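Local structure of dITP/XTP pyrophosphatase (Mycobacteroides abscessus, 6WWD) at residues K56-V61 against G132-V137. The protein probably hydrolyses the non-canonical purine nucleotides XTP, dITP and ITP to their monophosphates and diphosphate, with magnesium, keeping them out of DNA and RNA. Sequence-based numbering, arbitrary orientation. Where two conformers were deposited one is given.
Sequences KAREGV and GEEVVV
R58 and E134 carry the whole polar contact between helix 49-64 and the start of strand 134-145: a side-on, two-pronged salt bridge. R58 NE donates to E134 OE2 at 2.7 Å, nearly straight, and R58 NH2 donates to E134 OE1 at 3.0 Å, so each carboxylate oxygen takes one N-H of the guanidinium. Both acceptors lie close to the guanidinium plane, at its NE/NH2 edge. The carboxylate and guanidinium planes lie 43° apart, and neither oxygen is met in the carboxylate plane: NE comes to OE2 from above it, whereas NH2 reaches OE1 from the syn side, also tilted. R58 runs extended from CG to NE, which brings its end nearer the strand than its CB direction alone would; the CB of E134 points toward the helix, and the two side chains cross at about a right angle. The side chains of R58, E134, A57 and V61 all touch V128 of strand 118-128, and E134 also rests on L54, one turn before R58 on the helix. Two residues before R58, K56 NZ forms salt bridges with E44 and with D72, the predicted magnesium ligand and proton acceptor, and a hydrogen bond with the carbonyl O of D71. V135 to V137 pair antiparallel with a strand of the second subunit, and E134 packs on K142 of that subunit. The buried carboxylate is thus matched by two directed donors, consistent with a charged glutamate, and two bonds to one carboxylate would limit rotation of the guanidinium while joining helix to sheet beside the dimer interface.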
loop_
_atom_site.group_PDB
_atom_site.type_symbol
_atom_site.label_atom_id
_atom_site.label_comp_id
_atom_site.label_asym_id
_atom_site.label_seq_id
_atom_site.Cartn_x
_atom_site.Cartn_y
_atom_site.Cartn_z
ATOM N N LYS D 56 3.018 -20.362 0.142
ATOM C CA LYS D 56 3.477 -21.622 0.723
ATOM C C LYS D 56 2.408 -22.707 0.645
ATOM O O LYS D 56 2.724 -23.872 0.381
ATOM C CB LYS D 56 3.911 -21.408 2.168
ATOM C CG LYS D 56 5.383 -21.082 2.280
ATOM C CD LYS D 56 5.672 -19.976 3.268
ATOM C CE LYS D 56 5.188 -20.309 4.645
ATOM N NZ LYS D 56 5.863 -19.438 5.634
ATOM N N ALA D 57 1.141 -22.354 0.874
ATOM C CA ALA D 57 0.102 -23.377 0.839
ATOM C C ALA D 57 -0.130 -23.891 -0.576
ATOM O O ALA D 57 -0.318 -25.107 -0.770
ATOM C CB ALA D 57 -1.201 -22.842 1.452
ATOM N N ARG D 58 -0.119 -22.993 -1.581
ATOM C CA ARG D 58 -0.262 -23.440 -2.970
ATOM C C ARG D 58 0.823 -24.443 -3.320
ATOM O O ARG D 58 0.565 -25.466 -3.969
ATOM C CB ARG D 58 -0.159 -22.263 -3.940
ATOM C CG ARG D 58 -1.266 -21.262 -3.879
ATOM C CD ARG D 58 -1.107 -20.207 -4.955
ATOM N NE ARG D 58 -2.025 -19.104 -4.694
ATOM C CZ ARG D 58 -1.648 -17.869 -4.402
ATOM N NH1 ARG D 58 -0.359 -17.554 -4.361
ATOM N NH2 ARG D 58 -2.567 -16.942 -4.168
ATOM N N GLU D 59 2.052 -24.144 -2.915
ATOM C CA GLU D 59 3.169 -25.034 -3.190
ATOM C C GLU D 59 2.960 -26.392 -2.541
ATOM O O GLU D 59 3.246 -27.428 -3.149
ATOM C CB GLU D 59 4.462 -24.389 -2.701
ATOM C CG GLU D 59 5.020 -23.359 -3.648
ATOM C CD GLU D 59 5.500 -23.993 -4.950
ATOM O OE1 GLU D 59 6.422 -24.831 -4.900
ATOM O OE2 GLU D 59 4.960 -23.656 -6.019
ATOM N N GLY D 60 2.459 -26.405 -1.306
ATOM C CA GLY D 60 2.172 -27.669 -0.651
ATOM C C GLY D 60 1.169 -28.510 -1.423
ATOM O O GLY D 60 1.350 -29.720 -1.583
ATOM N N VAL D 61 0.075 -27.885 -1.877
ATOM C CA VAL D 61 -0.896 -28.611 -2.698
ATOM C C VAL D 61 -0.237 -29.098 -3.981
ATOM O O VAL D 61 -0.465 -30.231 -4.433
ATOM C CB VAL D 61 -2.123 -27.730 -2.990
ATOM C CG1 VAL D 61 -3.144 -28.488 -3.854
ATOM C CG2 VAL D 61 -2.766 -27.254 -1.681
ATOM N N GLY D 132 -8.321 -26.139 -5.579
ATOM C CA GLY D 132 -7.850 -24.799 -5.864
ATOM C C GLY D 132 -8.534 -23.669 -5.119
ATOM O O GLY D 132 -8.268 -22.501 -5.429
ATOM N N GLU D 133 -9.377 -23.969 -4.135
ATOM C CA GLU D 133 -9.919 -22.920 -3.278
ATOM C C GLU D 133 -8.819 -22.308 -2.411
ATOM O O GLU D 133 -7.932 -23.014 -1.918
ATOM C CB GLU D 133 -11.011 -23.503 -2.389
ATOM C CG GLU D 133 -11.553 -22.530 -1.355
ATOM C CD GLU D 133 -12.716 -23.117 -0.560
ATOM O OE1 GLU D 133 -13.781 -23.375 -1.152
ATOM O OE2 GLU D 133 -12.544 -23.333 0.660
ATOM N N GLU D 134 -8.868 -20.987 -2.220
ATOM C CA GLU D 134 -7.850 -20.288 -1.426
ATOM C C GLU D 134 -8.529 -19.410 -0.393
ATOM O O GLU D 134 -9.346 -18.558 -0.746
ATOM C CB GLU D 134 -6.948 -19.405 -2.289
ATOM C CG GLU D 134 -6.280 -20.118 -3.430
ATOM C CD GLU D 134 -5.329 -19.214 -4.179
ATOM O OE1 GLU D 134 -5.331 -17.995 -3.895
ATOM O OE2 GLU D 134 -4.579 -19.722 -5.040
ATOM N N VAL D 135 -8.171 -19.595 0.874
ATOM C CA VAL D 135 -8.628 -18.737 1.956
ATOM C C VAL D 135 -7.418 -18.353 2.797
ATOM O O VAL D 135 -6.596 -19.206 3.149
ATOM C CB VAL D 135 -9.682 -19.433 2.843
ATOM C CG1 VAL D 135 -10.103 -18.493 3.974
ATOM C CG2 VAL D 135 -10.890 -19.902 2.021
ATOM N N VAL D 136 -7.321 -17.087 3.154
ATOM C CA VAL D 136 -6.250 -16.644 4.028
ATOM C C VAL D 136 -6.845 -15.803 5.143
ATOM O O VAL D 136 -7.834 -15.084 4.945
ATOM C CB VAL D 136 -5.153 -15.888 3.249
ATOM C CG1 VAL D 136 -5.689 -14.637 2.586
ATOM C CG2 VAL D 136 -3.982 -15.580 4.178
ATOM N N VAL D 137 -6.304 -15.975 6.345
ATOM C CA VAL D 137 -6.722 -15.224 7.521
ATOM C C VAL D 137 -5.474 -14.621 8.155
ATOM O O VAL D 137 -4.390 -15.203 8.094
ATOM C CB VAL D 137 -7.485 -16.122 8.530
ATOM C CG1 VAL D 137 -7.915 -15.342 9.775
ATOM C CG2 VAL D 137 -8.687 -16.766 7.873
#